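Local atomic coordinates of acyl carrier protein (Leishmania major, PDB entry 5ZWT), a protein that probably carries growing acyl chains on a phosphopantetheine arm during fatty acid biosynthesis. Residues R10-V15 against Q67-A72. The protein carries 1 engineered substitution. Sequence-based numbering, arbitrary orientation.
Sequences RVLEVV and QSIPDA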
loop_
_atom_site.group_PDB
_atom_site.type_symbol
_atom_site.label_atom_id
_atom_site.label_comp_id
_atom_site.label_asym_id
_atom_site.label_seq_id
_atom_site.Cartn_x
_atom_site.Cartn_y
_atom_site.Cartn_z
ATOM N N ARG A 10 -3.173 -6.492 -1.698
ATOM C CA ARG A 10 -4.521 -6.560 -1.165
ATOM C C ARG A 10 -5.478 -7.205 -2.162
ATOM O O ARG A 10 -6.391 -7.916 -1.746
ATOM C CB ARG A 10 -4.976 -5.166 -0.740
ATOM C CG ARG A 10 -4.154 -4.620 0.448
ATOM C CD ARG A 10 -4.347 -3.127 0.615
ATOM N NE ARG A 10 -5.750 -2.760 0.739
ATOM C CZ ARG A 10 -6.182 -1.499 0.726
ATOM N NH1 ARG A 10 -5.311 -0.507 0.601
ATOM N NH2 ARG A 10 -7.479 -1.227 0.837
ATOM N N VAL A 11 -5.259 -7.032 -3.470
ATOM C CA VAL A 11 -6.127 -7.742 -4.414
ATOM C C VAL A 11 -5.923 -9.244 -4.302
ATOM O O VAL A 11 -6.892 -10.020 -4.342
ATOM C CB VAL A 11 -5.908 -7.254 -5.858
ATOM C CG1 VAL A 11 -6.692 -8.155 -6.841
ATOM C CG2 VAL A 11 -6.375 -5.823 -5.989
ATOM N N LEU A 12 -4.672 -9.682 -4.113
ATOM C CA LEU A 12 -4.400 -11.118 -4.043
ATOM C C LEU A 12 -5.147 -11.739 -2.884
ATOM O O LEU A 12 -5.691 -12.841 -3.015
ATOM C CB LEU A 12 -2.895 -11.397 -3.908
ATOM C CG LEU A 12 -1.999 -11.185 -5.138
ATOM C CD1 LEU A 12 -0.543 -11.272 -4.739
ATOM C CD2 LEU A 12 -2.312 -12.200 -6.224
ATOM N N GLU A 13 -5.236 -11.027 -1.756
ATOM C CA GLU A 13 -5.884 -11.624 -0.593
ATOM C C GLU A 13 -7.395 -11.610 -0.737
ATOM O O GLU A 13 -8.070 -12.564 -0.310
ATOM C CB GLU A 13 -5.464 -10.885 0.682
ATOM C CG GLU A 13 -5.187 -11.802 1.879
ATOM C CD GLU A 13 -4.025 -12.752 1.621
ATOM O OE1 GLU A 13 -2.986 -12.299 1.097
ATOM O OE2 GLU A 13 -4.161 -13.958 1.919
ATOM N N VAL A 14 -7.942 -10.590 -1.403
ATOM C CA VAL A 14 -9.369 -10.609 -1.710
ATOM C C VAL A 14 -9.702 -11.823 -2.568
ATOM O O VAL A 14 -10.666 -12.550 -2.296
ATOM C CB VAL A 14 -9.800 -9.302 -2.404
ATOM C CG1 VAL A 14 -11.238 -9.428 -2.917
ATOM C CG2 VAL A 14 -9.685 -8.145 -1.416
ATOM N N VAL A 15 -8.900 -12.076 -3.607
ATOM C CA VAL A 15 -9.241 -13.139 -4.552
ATOM C C VAL A 15 -9.024 -14.502 -3.919
ATOM O O VAL A 15 -9.862 -15.401 -4.053
ATOM C CB VAL A 15 -8.408 -13.012 -5.845
ATOM C CG1 VAL A 15 -8.608 -14.261 -6.711
ATOM C CG2 VAL A 15 -8.801 -11.774 -6.629
ATOM N N GLN A 67 -11.164 -8.490 -15.688
ATOM C CA GLN A 67 -11.306 -9.932 -15.874
ATOM C C GLN A 67 -10.086 -10.715 -15.399
ATOM O O GLN A 67 -9.997 -11.925 -15.645
ATOM C CB GLN A 67 -11.592 -10.259 -17.347
ATOM C CG GLN A 67 -12.915 -9.725 -17.870
ATOM C CD GLN A 67 -14.105 -10.406 -17.213
ATOM O OE1 GLN A 67 -14.025 -11.571 -16.818
ATOM N NE2 GLN A 67 -15.231 -9.696 -17.135
ATOM N N SER A 68 -9.146 -10.065 -14.738
ATOM C CA SER A 68 -7.931 -10.716 -14.278
ATOM C C SER A 68 -7.381 -9.878 -13.141
ATOM O O SER A 68 -7.784 -8.727 -12.945
ATOM C CB SER A 68 -6.904 -10.825 -15.403
ATOM O OG SER A 68 -6.397 -9.526 -15.711
ATOM N N ILE A 69 -6.422 -10.444 -12.418
ATOM C CA ILE A 69 -5.786 -9.675 -11.353
ATOM C C ILE A 69 -4.988 -8.505 -11.925
ATOM O O ILE A 69 -5.048 -7.405 -11.351
ATOM C CB ILE A 69 -4.959 -10.587 -10.433
ATOM C CG1 ILE A 69 -5.947 -11.477 -9.643
ATOM C CG2 ILE A 69 -4.058 -9.768 -9.510
ATOM C CD1 ILE A 69 -5.316 -12.243 -8.496
ATOM N N PRO A 70 -4.243 -8.653 -13.034
ATOM C CA PRO A 70 -3.645 -7.444 -13.633
ATOM C C PRO A 70 -4.676 -6.374 -13.974
ATOM O O PRO A 70 -4.429 -5.191 -13.722
ATOM C CB PRO A 70 -2.930 -7.984 -14.881
ATOM C CG PRO A 70 -2.602 -9.397 -14.549
ATOM C CD PRO A 70 -3.701 -9.886 -13.631
ATOM N N ASP A 71 -5.839 -6.751 -14.511
ATOM C CA ASP A 71 -6.860 -5.746 -14.812
ATOM C C ASP A 71 -7.254 -4.986 -13.552
ATOM O O ASP A 71 -7.351 -3.750 -13.556
ATOM C CB ASP A 71 -8.112 -6.386 -15.441
ATOM C CG ASP A 71 -7.877 -6.945 -16.837
ATOM O OD1 ASP A 71 -6.877 -6.556 -17.494
ATOM O OD2 ASP A 71 -8.744 -7.732 -17.306
ATOM N N ALA A 72 -7.481 -5.715 -12.454
ATOM C CA ALA A 72 -7.891 -5.081 -11.207
ATOM C C ALA A 72 -6.802 -4.182 -10.646
ATOM O O ALA A 72 -7.082 -3.056 -10.220
ATOM C CB ALA A 72 -8.257 -6.139 -10.161
#
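Q67 N donates to D71 OD2 at 3.0 Å. OD2 receives it on its anti lone pair, the one away from the other carboxylate oxygen. One residue on, S68 is the N-cap of helix 69-78. Its OG accepts from D71 N at 3.1 Å, with an N-H...O angle of 163°. D71 is thus held by both its backbone and its side chain at the start of the helix. This turn presents I69 and A72 to helix 3-16. The contact between the helices is apolar and buried. I69 takes part in three of the four side-chain contacts. Its CD1 is anti to CA (chi2 -169°), which sends it out between L12 and V15. L12 CD2 meets I69 CD1 at 3.8 Å, and the two side chains cross at about a right angle. V15 comes tip to tip, with CG2 4.0 Å from I69 CD1. This is the pairing of first and last long helices in the acyl carrier protein helical bundle. In relatives, the interior of this bundle takes up the acyl chain. The other branch of I69 faces V11, and the two side chains slide past each other in opposite directions. With V11 CG1 anti to the backbone N (chi1 172°), that methyl reaches both I69 CG2, at 4.1 Å, and A72 CB, at 4.2 Å. A72 also touches I50 of helix 40-53, while V11 packs on F54.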